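Local coordinates for protein acylneuraminate lyase (PDB 4N4P) that belongs to the dihydrodipicolinate synthetase family of TIM-barrel proteins and assembles from four chains, each built on a parallel-stranded barrel, at residues 33-37 against 38-42; 121-124 against 125-128; 172-175 against 176-179; 276-280 against 281-285. All coordinates share one frame; numbering follows the deposited sequence.

Interaction 1: residues 33-37 against 38-42; sequences VNFLV and EKQKV
Phe-35 meets both Lys-39 and Gln-40 where helix 26-39 runs out, and the side-chain contacts start from its ring. With CG anti to the backbone N (chi1 176°), the ring swings along the helix surface. Its CD1 lies 3.8 Å from Lys-39 CB, and its CZ is 3.3 Å from Gln-40 NE2, a polar amide nitrogen lying obliquely to the ring. Glutamine suits this place because its methylene CG can rest against the ring while OE1 reaches the backbone N of Ala-216. On the inward side, Leu-36 CB touches Val-42 CG2 at 4.1 Å, and both side chains also pack on Pro-12.

The backbone bonds record how the helix widens. Phe-35 O accepts from Lys-39 N and also from Gln-40 N, each at 2.9 Å, the second bond defining a pi-type turn. Lys-41 then takes a positive phi, and Val-42 N reaches back to Leu-36 O at 3.1 Å. A water donates to both Val-37 O and Val-42 O, bridging the end of the turn.

Among the polar side chains, Asn-34 and Glu-38 run side by side, their amide and carboxylate planes only 21° apart, and Glu-38 OE2 sits 3.4 Å from Asn-34 CB. Asn-34 OD1 hydrogen-bonds to Arg-76 and Glu-38 OE2 forms a salt bridge with it, a positive charge that probably favours the ionised carboxylate; the chemistry implies a helix end packed by apolar contacts on one side and tied by charge on another.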
loop_
_atom_site.group_PDB
_atom_site.type_symbol
_atom_site.label_atom_id
_atom_site.label_comp_id
_atom_site.label_asym_id
_atom_site.label_seq_id
_atom_site.Cartn_x
_atom_site.Cartn_y
_atom_site.Cartn_z
ATOM N N VAL A 33 -16.371 30.736 17.573
ATOM C CA VAL A 33 -16.714 30.069 18.847
ATOM C C VAL A 33 -18.199 30.259 19.168
ATOM O O VAL A 33 -18.918 29.287 19.449
ATOM C CB VAL A 33 -15.790 30.516 20.024
ATOM C CG1 VAL A 33 -16.291 29.940 21.402
ATOM C CG2 VAL A 33 -14.354 30.079 19.778
ATOM N N ASN A 34 -18.694 31.505 19.108
ATOM C CA ASN A 34 -20.113 31.735 19.365
ATOM C C ASN A 34 -21.022 30.966 18.422
ATOM O O ASN A 34 -22.056 30.462 18.838
ATOM C CB ASN A 34 -20.464 33.232 19.310
ATOM C CG ASN A 34 -19.801 34.055 20.420
ATOM O OD1 ASN A 34 -19.327 33.542 21.439
ATOM N ND2 ASN A 34 -19.799 35.376 20.220
ATOM N N PHE A 35 -20.662 30.902 17.138
ATOM C CA PHE A 35 -21.449 30.167 16.155
ATOM C C PHE A 35 -21.535 28.682 16.564
ATOM O O PHE A 35 -22.624 28.081 16.579
ATOM C CB PHE A 35 -20.805 30.328 14.764
ATOM C CG PHE A 35 -21.471 29.531 13.677
ATOM C CD1 PHE A 35 -22.714 29.901 13.182
ATOM C CD2 PHE A 35 -20.818 28.415 13.123
ATOM C CE1 PHE A 35 -23.317 29.170 12.145
ATOM C CE2 PHE A 35 -21.400 27.692 12.105
ATOM C CZ PHE A 35 -22.650 28.069 11.608
ATOM N N LEU A 36 -20.402 28.118 16.959
ATOM C CA LEU A 36 -20.353 26.698 17.341
ATOM C C LEU A 36 -21.185 26.428 18.597
ATOM O O LEU A 36 -21.971 25.473 18.658
ATOM C CB LEU A 36 -18.905 26.246 17.549
ATOM C CG LEU A 36 -18.045 26.321 16.275
ATOM C CD1 LEU A 36 -16.608 25.862 16.542
ATOM C CD2 LEU A 36 -18.717 25.462 15.186
ATOM N N VAL A 37 -21.017 27.282 19.600
ATOM C CA VAL A 37 -21.752 27.126 20.852
ATOM C C VAL A 37 -23.239 27.411 20.656
ATOM O O VAL A 37 -24.076 26.638 21.098
ATOM C CB VAL A 37 -21.179 28.059 21.952
ATOM C CG1 VAL A 37 -22.039 28.005 23.257
ATOM C CG2 VAL A 37 -19.689 27.701 22.244
ATOM N N GLU A 38 -23.565 28.524 20.001
ATOM C CA GLU A 38 -24.947 29.033 20.040
ATOM C C GLU A 38 -25.823 28.546 18.911
ATOM O O GLU A 38 -27.030 28.376 19.094
ATOM C CB GLU A 38 -24.943 30.572 20.074
ATOM C CG GLU A 38 -24.177 31.136 21.256
ATOM C CD GLU A 38 -23.749 32.598 21.068
ATOM O OE1 GLU A 38 -24.311 33.302 20.202
ATOM O OE2 GLU A 38 -22.824 33.035 21.780
ATOM N N LYS A 39 -25.228 28.336 17.729
ATOM C CA LYS A 39 -25.990 27.944 16.552
ATOM C C LYS A 39 -25.818 26.471 16.237
ATOM O O LYS A 39 -26.798 25.786 15.941
ATOM C CB LYS A 39 -25.591 28.763 15.309
ATOM C CG LYS A 39 -25.944 30.258 15.411
ATOM C CD LYS A 39 -27.461 30.452 15.513
ATOM C CE LYS A 39 -27.803 31.939 15.472
ATOM N NZ LYS A 39 -27.503 32.548 16.783
ATOM N N GLN A 40 -24.586 25.987 16.257
ATOM C CA GLN A 40 -24.398 24.539 16.097
ATOM C C GLN A 40 -24.766 23.762 17.363
ATOM O O GLN A 40 -25.036 22.553 17.304
ATOM C CB GLN A 40 -22.979 24.221 15.638
ATOM C CG GLN A 40 -22.643 24.890 14.301
ATOM C CD GLN A 40 -23.485 24.343 13.187
ATOM O OE1 GLN A 40 -23.576 23.117 13.008
ATOM N NE2 GLN A 40 -24.127 25.233 12.431
ATOM N N LYS A 41 -24.761 24.451 18.505
ATOM C CA LYS A 41 -25.104 23.820 19.792
ATOM C C LYS A 41 -24.232 22.612 20.104
ATOM O O LYS A 41 -24.740 21.545 20.497
ATOM C CB LYS A 41 -26.597 23.413 19.818
ATOM C CG LYS A 41 -27.583 24.556 19.556
ATOM C CD LYS A 41 -28.050 25.219 20.844
ATOM C CE LYS A 41 -29.051 26.365 20.570
ATOM N NZ LYS A 41 -30.350 25.862 20.009
ATOM N N VAL A 42 -22.919 22.771 19.925
ATOM C CA VAL A 42 -21.990 21.662 20.106
ATOM C C VAL A 42 -21.745 21.397 21.600
ATOM O O VAL A 42 -22.032 22.243 22.469
ATOM C CB VAL A 42 -20.621 21.937 19.399
ATOM C CG1 VAL A 42 -20.851 22.145 17.910
ATOM C CG2 VAL A 42 -19.934 23.184 19.998
HETATM O O HOH W 1 -23.570 24.426 22.938
#

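Interaction 2: residues 121-124 against 125-128; sequences THHY and YEEI
Tyr-124 packs against Tyr-125 and Ile-128, and its side chain can be followed outward from CB, which lies 3.1 Å from Tyr-125 N, the next residue's amide. CG stands anti to the backbone N (chi1 162°), which carries the ring along the helix toward the next turn. On the near edge, CD1 lies over the centre of the Tyr-125 ring, 3.8 Å above its plane, and CE1 comes within 3.9 Å of Tyr-125 CZ. The pair is therefore T-shaped, with the edge of Tyr-124 on the face of Tyr-125 and the planes at 74°. One face of the Tyr-124 ring carries Ile-128 CD1, 3.9 Å from the ring centroid in a CH-pi contact. At the tip, OH bonds to Ile-109 O: tyrosine supplies a flat apolar body for the packing and a polar end for a carbonyl.

The outer side of the helix is polar. A water donates to Glu-126 OE1 at 2.6 Å and lies 3.1 Å from His-123 ND1, while Glu-127 OE1 forms a salt bridge with Lys-273 of a neighbouring subunit.

Helix 118-131 links strands 105-108 and 136-139 in a beta-alpha-beta unit; Tyr-124 and Ile-128 rest on Ala-108 and helix 88-100, and Tyr-125 on Ile-138.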
loop_
_atom_site.group_PDB
_atom_site.type_symbol
_atom_site.label_atom_id
_atom_site.label_comp_id
_atom_site.label_asym_id
_atom_site.label_seq_id
_atom_site.Cartn_x
_atom_site.Cartn_y
_atom_site.Cartn_z
ATOM N N THR A 121 8.481 8.426 19.812
ATOM C CA THR A 121 7.116 8.859 20.020
ATOM C C THR A 121 6.723 8.756 21.514
ATOM O O THR A 121 6.096 9.664 22.069
ATOM C CB THR A 121 6.173 8.047 19.132
ATOM O OG1 THR A 121 6.505 8.306 17.758
ATOM C CG2 THR A 121 4.715 8.437 19.377
ATOM N N HIS A 122 7.104 7.652 22.152
ATOM C CA HIS A 122 6.851 7.473 23.590
ATOM C C HIS A 122 7.505 8.603 24.390
ATOM O O HIS A 122 6.874 9.213 25.253
ATOM C CB HIS A 122 7.360 6.107 24.066
ATOM C CG HIS A 122 7.028 5.801 25.493
ATOM N ND1 HIS A 122 6.043 4.903 25.853
ATOM C CD2 HIS A 122 7.543 6.280 26.647
ATOM C CE1 HIS A 122 5.975 4.840 27.171
ATOM N NE2 HIS A 122 6.866 5.673 27.676
ATOM N N HIS A 123 8.765 8.887 24.078
ATOM C CA HIS A 123 9.536 9.905 24.792
ATOM C C HIS A 123 8.961 11.299 24.575
ATOM O O HIS A 123 8.950 12.129 25.490
ATOM C CB HIS A 123 11.022 9.867 24.370
ATOM C CG HIS A 123 11.897 10.754 25.205
ATOM N ND1 HIS A 123 12.492 10.324 26.373
ATOM C CD2 HIS A 123 12.239 12.058 25.068
ATOM C CE1 HIS A 123 13.187 11.317 26.905
ATOM N NE2 HIS A 123 13.048 12.382 26.134
ATOM N N TYR A 124 8.460 11.546 23.356
ATOM C CA TYR A 124 7.786 12.796 23.025
ATOM C C TYR A 124 6.566 12.989 23.914
ATOM O O TYR A 124 6.417 14.022 24.529
ATOM C CB TYR A 124 7.413 12.730 21.556
ATOM C CG TYR A 124 6.360 13.653 20.998
ATOM C CD1 TYR A 124 5.031 13.219 20.832
ATOM C CD2 TYR A 124 6.704 14.928 20.537
ATOM C CE1 TYR A 124 4.059 14.060 20.258
ATOM C CE2 TYR A 124 5.757 15.769 19.956
ATOM C CZ TYR A 124 4.446 15.336 19.802
ATOM O OH TYR A 124 3.540 16.193 19.200
ATOM N N TYR A 125 5.721 11.966 24.046
ATOM C CA TYR A 125 4.550 12.132 24.911
ATOM C C TYR A 125 4.933 12.263 26.396
ATOM O O TYR A 125 4.347 13.075 27.137
ATOM C CB TYR A 125 3.575 11.000 24.678
ATOM C CG TYR A 125 2.770 11.191 23.414
ATOM C CD1 TYR A 125 1.829 12.234 23.307
ATOM C CD2 TYR A 125 2.915 10.314 22.349
ATOM C CE1 TYR A 125 1.066 12.396 22.134
ATOM C CE2 TYR A 125 2.170 10.463 21.188
ATOM C CZ TYR A 125 1.250 11.498 21.088
ATOM O OH TYR A 125 0.514 11.608 19.931
ATOM N N GLU A 126 5.951 11.510 26.806
ATOM C CA GLU A 126 6.515 11.648 28.158
ATOM C C GLU A 126 6.937 13.092 28.458
ATOM O O GLU A 126 6.584 13.653 29.484
ATOM C CB GLU A 126 7.726 10.738 28.328
ATOM C CG GLU A 126 7.419 9.296 28.543
ATOM C CD GLU A 126 8.651 8.547 28.974
ATOM O OE1 GLU A 126 9.423 8.107 28.101
ATOM O OE2 GLU A 126 8.833 8.388 30.198
ATOM N N GLU A 127 7.715 13.691 27.566
ATOM C CA GLU A 127 8.148 15.069 27.773
ATOM C C GLU A 127 6.954 16.039 27.890
ATOM O O GLU A 127 6.952 16.910 28.744
ATOM C CB GLU A 127 9.076 15.508 26.650
ATOM C CG GLU A 127 10.435 14.858 26.672
ATOM C CD GLU A 127 11.473 15.717 25.974
ATOM O OE1 GLU A 127 12.150 15.197 25.064
ATOM O OE2 GLU A 127 11.595 16.913 26.322
ATOM N N ILE A 128 5.939 15.892 27.033
ATOM C CA ILE A 128 4.783 16.796 27.113
ATOM C C ILE A 128 4.064 16.627 28.465
ATOM O O ILE A 128 3.637 17.596 29.073
ATOM C CB ILE A 128 3.774 16.607 25.945
ATOM C CG1 ILE A 128 4.482 16.748 24.592
ATOM C CG2 ILE A 128 2.604 17.642 26.065
ATOM C CD1 ILE A 128 3.651 16.218 23.387
HETATM O O HOH W 2 11.571 7.369 26.849
#

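Interaction 3: residues 172-175 against 176-179; sequences DLFA and FERL
Arg-178 lays its aliphatic stem over one face of the Phe-174 ring, one helical turn back. CG stands 4.0 Å above the ring plane, offset toward the rim, in a CH-pi contact, and CD continues outward to within 3.9 Å of Phe-174 CE1. Bends at chi2 and chi3 (-75° and 76°) fold the chain along the ring, bringing the guanidinium nearly parallel to it. Arginine suits the place because its methylenes can pack on an aromatic while its charged end serves elsewhere.

That end grips the adjoining Glu-177 side-on. NE donates to OE1 at 2.8 Å, and NH2 meets the syn lone pair of OE2, also at 2.8 Å and almost straight. Two bonds thus fix the rotation of both flat groups, and Glu-177 OE1 comes to lie 3.5 Å from Phe-174 CE1. The pair faces another chain: His-239 and Asn-242 of a third subunit bond to Glu-177, and Asp-243 of that subunit makes a salt bridge with Arg-178 NH1.

The helix itself begins at Asp-172, the N-cap. Its OD1 accepts from Ala-175 N at 2.9 Å, with a weak bond from Phe-174 N, so a carboxylate satisfies amides of the first turn and probably interacts well with the helix dipole. Strand 163-168, the capped helix 173-182 and strand 187-190 form a beta-alpha-beta unit of the TIM barrel, and the outer face of the helix here meets another subunit.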
loop_
_atom_site.group_PDB
_atom_site.type_symbol
_atom_site.label_atom_id
_atom_site.label_comp_id
_atom_site.label_asym_id
_atom_site.label_seq_id
_atom_site.Cartn_x
_atom_site.Cartn_y
_atom_site.Cartn_z
ATOM N N ASP A 172 -9.681 2.306 10.292
ATOM C CA ASP A 172 -9.622 0.913 10.657
ATOM C C ASP A 172 -10.557 0.712 11.862
ATOM O O ASP A 172 -10.188 1.008 13.006
ATOM C CB ASP A 172 -8.174 0.561 10.985
ATOM C CG ASP A 172 -7.998 -0.876 11.401
ATOM O OD1 ASP A 172 -9.011 -1.579 11.595
ATOM O OD2 ASP A 172 -6.844 -1.305 11.524
ATOM N N LEU A 173 -11.770 0.225 11.608
ATOM C CA LEU A 173 -12.718 0.025 12.700
ATOM C C LEU A 173 -12.460 -1.245 13.511
ATOM O O LEU A 173 -12.972 -1.364 14.620
ATOM C CB LEU A 173 -14.154 0.091 12.222
ATOM C CG LEU A 173 -14.491 1.464 11.582
ATOM C CD1 LEU A 173 -15.940 1.540 11.290
ATOM C CD2 LEU A 173 -14.105 2.632 12.459
ATOM N N PHE A 174 -11.636 -2.148 12.987
ATOM C CA PHE A 174 -11.243 -3.337 13.747
ATOM C C PHE A 174 -10.256 -2.910 14.841
ATOM O O PHE A 174 -10.439 -3.247 16.001
ATOM C CB PHE A 174 -10.655 -4.424 12.825
ATOM C CG PHE A 174 -10.325 -5.708 13.524
ATOM C CD1 PHE A 174 -11.152 -6.219 14.512
ATOM C CD2 PHE A 174 -9.182 -6.426 13.186
ATOM C CE1 PHE A 174 -10.856 -7.414 15.149
ATOM C CE2 PHE A 174 -8.873 -7.653 13.832
ATOM C CZ PHE A 174 -9.710 -8.127 14.818
ATOM N N ALA A 175 -9.234 -2.131 14.481
ATOM C CA ALA A 175 -8.308 -1.641 15.506
ATOM C C ALA A 175 -9.048 -0.847 16.570
ATOM O O ALA A 175 -8.686 -0.919 17.745
ATOM C CB ALA A 175 -7.182 -0.797 14.890
ATOM N N PHE A 176 -10.083 -0.102 16.167
ATOM C CA PHE A 176 -10.869 0.670 17.112
ATOM C C PHE A 176 -11.569 -0.274 18.082
ATOM O O PHE A 176 -11.568 -0.076 19.306
ATOM C CB PHE A 176 -11.916 1.557 16.421
ATOM C CG PHE A 176 -12.735 2.363 17.403
ATOM C CD1 PHE A 176 -12.119 3.317 18.213
ATOM C CD2 PHE A 176 -14.096 2.114 17.571
ATOM C CE1 PHE A 176 -12.854 4.052 19.172
ATOM C CE2 PHE A 176 -14.852 2.853 18.511
ATOM C CZ PHE A 176 -14.225 3.819 19.309
ATOM N N GLU A 177 -12.145 -1.329 17.523
ATOM C CA GLU A 177 -12.890 -2.286 18.332
ATOM C C GLU A 177 -11.937 -2.929 19.348
ATOM O O GLU A 177 -12.281 -3.079 20.517
ATOM C CB GLU A 177 -13.550 -3.347 17.438
ATOM C CG GLU A 177 -14.291 -4.433 18.216
ATOM C CD GLU A 177 -13.374 -5.580 18.636
ATOM O OE1 GLU A 177 -12.428 -5.908 17.889
ATOM O OE2 GLU A 177 -13.590 -6.154 19.720
ATOM N N ARG A 178 -10.737 -3.284 18.890
ATOM C CA ARG A 178 -9.728 -3.903 19.761
ATOM C C ARG A 178 -9.318 -2.977 20.898
ATOM O O ARG A 178 -9.123 -3.444 22.030
ATOM C CB ARG A 178 -8.484 -4.308 18.956
ATOM C CG ARG A 178 -8.700 -5.384 17.876
ATOM C CD ARG A 178 -8.855 -6.803 18.487
ATOM N NE ARG A 178 -10.174 -7.023 19.084
ATOM C CZ ARG A 178 -10.477 -8.027 19.915
ATOM N NH1 ARG A 178 -9.549 -8.937 20.248
ATOM N NH2 ARG A 178 -11.699 -8.107 20.421
ATOM N N LEU A 179 -9.143 -1.683 20.599
ATOM C CA LEU A 179 -8.814 -0.692 21.635
ATOM C C LEU A 179 -9.919 -0.588 22.674
ATOM O O LEU A 179 -9.646 -0.558 23.882
ATOM C CB LEU A 179 -8.587 0.691 21.017
ATOM C CG LEU A 179 -7.274 0.798 20.253
ATOM C CD1 LEU A 179 -7.188 2.138 19.444
ATOM C CD2 LEU A 179 -6.087 0.625 21.223
#

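Interaction 4: residues 276-280 against 281-285; sequences WRYED and EEIKK
Tyr-278 and Ile-283 form a hydrophobic staple at the start of helix 280-294: Tyr-278, just before the N-cap residue Glu-279, packs against Ile-283, five positions on. This is the tight part of the contact. Tyr-278 CB lies 3.8 Å from Ile-283 CB, and Ile-283 CD1 sits over one face of the tyrosine ring, 3.9 Å from CD2. Ile-283 CG1 is anti to the backbone N (chi1 -162°), which directs CD1 to that face. A branched isoleucine suits the spot, filling the angle between the ring and helix 253-263, where it rests on Ser-256 and Ala-259, while Tyr-278 OH bonds to Gly-252 N. In the backbone, Ile-283 N donates to Glu-279 O at 3.1 Å and Lys-284 N to Asp-280 O at 3.0 Å, closing the first turn.

The other side is looser and mostly charged. Acidic Glu-279, Asp-280, Glu-281 and Glu-282 crowd the helix start, where negative charge probably suits the dipole; Asp-280 OD2 also has a salt bridge to Lys-20. Glu-281 and Lys-284 are exposed to solvent. Glu-282 stands between the two regions: its carboxylate, turned 88° from the Tyr-278 ring, brings OE2 to 3.5 Å from Tyr-278 CD1, and the same OE2 pairs with Lys-251. Its OE1 instead takes a bond from a water at 3.2 Å, and that water accepts from Trp-276 NE1 at 2.9 Å.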
loop_
_atom_site.group_PDB
_atom_site.type_symbol
_atom_site.label_atom_id
_atom_site.label_comp_id
_atom_site.label_asym_id
_atom_site.label_seq_id
_atom_site.Cartn_x
_atom_site.Cartn_y
_atom_site.Cartn_z
ATOM N N TRP A 276 -5.489 26.259 -1.506
ATOM C CA TRP A 276 -6.048 26.918 -2.675
ATOM C C TRP A 276 -7.038 28.004 -2.269
ATOM O O TRP A 276 -7.938 27.769 -1.448
ATOM C CB TRP A 276 -6.748 25.894 -3.562
ATOM C CG TRP A 276 -7.142 26.468 -4.891
ATOM C CD1 TRP A 276 -8.369 26.960 -5.252
ATOM C CD2 TRP A 276 -6.287 26.646 -6.021
ATOM N NE1 TRP A 276 -8.329 27.426 -6.553
ATOM C CE2 TRP A 276 -7.062 27.237 -7.048
ATOM C CE3 TRP A 276 -4.937 26.350 -6.272
ATOM C CZ2 TRP A 276 -6.532 27.537 -8.319
ATOM C CZ3 TRP A 276 -4.403 26.658 -7.532
ATOM C CH2 TRP A 276 -5.213 27.237 -8.543
ATOM N N ARG A 277 -6.860 29.200 -2.831
ATOM C CA ARG A 277 -7.850 30.279 -2.667
ATOM C C ARG A 277 -8.805 30.292 -3.850
ATOM O O ARG A 277 -8.380 30.519 -4.975
ATOM C CB ARG A 277 -7.140 31.632 -2.544
ATOM C CG ARG A 277 -8.066 32.863 -2.406
ATOM C CD ARG A 277 -8.811 32.884 -1.087
ATOM N NE ARG A 277 -7.903 32.788 0.041
ATOM C CZ ARG A 277 -7.284 33.826 0.598
ATOM N NH1 ARG A 277 -7.479 35.054 0.149
ATOM N NH2 ARG A 277 -6.472 33.626 1.618
ATOM N N TYR A 278 -10.086 30.029 -3.600
ATOM C CA TYR A 278 -11.074 29.958 -4.678
ATOM C C TYR A 278 -11.539 31.357 -5.058
ATOM O O TYR A 278 -11.373 32.293 -4.292
ATOM C CB TYR A 278 -12.283 29.103 -4.256
ATOM C CG TYR A 278 -11.983 27.634 -4.163
ATOM C CD1 TYR A 278 -12.121 26.806 -5.278
ATOM C CD2 TYR A 278 -11.533 27.065 -2.952
ATOM C CE1 TYR A 278 -11.827 25.453 -5.214
ATOM C CE2 TYR A 278 -11.244 25.720 -2.877
ATOM C CZ TYR A 278 -11.392 24.914 -3.994
ATOM O OH TYR A 278 -11.068 23.581 -3.895
ATOM N N GLU A 279 -12.148 31.515 -6.228
ATOM C CA GLU A 279 -12.806 32.801 -6.491
ATOM C C GLU A 279 -13.998 32.920 -5.540
ATOM O O GLU A 279 -14.634 31.907 -5.203
ATOM C CB GLU A 279 -13.189 32.966 -7.975
ATOM C CG GLU A 279 -12.021 32.773 -8.949
ATOM C CD GLU A 279 -10.845 33.740 -8.708
ATOM O OE1 GLU A 279 -11.058 34.976 -8.713
ATOM O OE2 GLU A 279 -9.699 33.260 -8.519
ATOM N N ASP A 280 -14.275 34.138 -5.063
ATOM C CA ASP A 280 -15.298 34.312 -4.032
ATOM C C ASP A 280 -16.675 33.799 -4.482
ATOM O O ASP A 280 -17.398 33.192 -3.701
ATOM C CB ASP A 280 -15.374 35.761 -3.515
ATOM C CG ASP A 280 -14.597 35.965 -2.201
ATOM O OD1 ASP A 280 -14.262 34.962 -1.512
ATOM O OD2 ASP A 280 -14.319 37.142 -1.857
ATOM N N GLU A 281 -17.015 34.005 -5.748
ATOM C CA GLU A 281 -18.325 33.560 -6.225
ATOM C C GLU A 281 -18.404 32.041 -6.315
ATOM O O GLU A 281 -19.427 31.463 -5.936
ATOM C CB GLU A 281 -18.717 34.214 -7.553
ATOM C CG GLU A 281 -19.207 35.667 -7.425
ATOM C CD GLU A 281 -20.242 35.867 -6.315
ATOM O OE1 GLU A 281 -19.924 36.576 -5.329
ATOM O OE2 GLU A 281 -21.362 35.310 -6.428
ATOM N N GLU A 282 -17.334 31.404 -6.795
ATOM C CA GLU A 282 -17.265 29.950 -6.891
ATOM C C GLU A 282 -17.471 29.274 -5.513
ATOM O O GLU A 282 -18.274 28.339 -5.366
ATOM C CB GLU A 282 -15.928 29.500 -7.505
ATOM C CG GLU A 282 -15.842 27.987 -7.722
ATOM C CD GLU A 282 -14.442 27.464 -8.082
ATOM O OE1 GLU A 282 -13.546 28.263 -8.429
ATOM O OE2 GLU A 282 -14.227 26.236 -7.985
ATOM N N ILE A 283 -16.754 29.756 -4.509
ATOM C CA ILE A 283 -16.819 29.094 -3.205
ATOM C C ILE A 283 -18.129 29.465 -2.509
ATOM O O ILE A 283 -18.648 28.690 -1.712
ATOM C CB ILE A 283 -15.542 29.401 -2.331
ATOM C CG1 ILE A 283 -15.391 28.379 -1.184
ATOM C CG2 ILE A 283 -15.542 30.873 -1.841
ATOM C CD1 ILE A 283 -15.238 26.916 -1.659
ATOM N N LYS A 284 -18.658 30.672 -2.789
ATOM C CA LYS A 284 -19.970 31.067 -2.249
ATOM C C LYS A 284 -21.094 30.168 -2.755
ATOM O O LYS A 284 -21.978 29.754 -1.982
ATOM C CB LYS A 284 -20.317 32.541 -2.564
ATOM C CG LYS A 284 -21.624 32.994 -1.923
ATOM C CD LYS A 284 -22.209 34.212 -2.612
ATOM C CE LYS A 284 -23.563 34.553 -2.012
ATOM N NZ LYS A 284 -23.423 35.305 -0.725
ATOM N N LYS A 285 -21.063 29.851 -4.047
ATOM C CA LYS A 285 -22.095 28.987 -4.591
ATOM C C LYS A 285 -22.004 27.569 -4.028
ATOM O O LYS A 285 -23.016 26.927 -3.806
ATOM C CB LYS A 285 -22.039 28.973 -6.116
ATOM C CG LYS A 285 -22.404 30.354 -6.672
ATOM C CD LYS A 285 -22.439 30.369 -8.192
ATOM C CE LYS A 285 -22.700 31.809 -8.626
ATOM N NZ LYS A 285 -22.486 31.921 -10.062
HETATM O O HOH W 3 -10.432 28.686 -8.155
#

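In the fold
The four contacts follow one another along the chain, and none touches another. Interactions 1, 2 and 3 lie on helices 26-39, 118-131 and 173-182, each connecting successive parallel strands of the TIM barrel, whereas interaction 4 opens helix 280-294, beyond the last barrel strand. Interaction 1 is on the opposite side of the chain's centre from interactions 2 and 3, which lie about 24 Å apart between centres; interactions 2 and 4 are farthest apart, about 41 Å. Interactions 2 and 4 both reach one neighbouring subunit and interaction 3 another, while interaction 1 stays within its own chain. The contacts thus sit on barrel helices and a later helix, and three of the four lie where subunits meet.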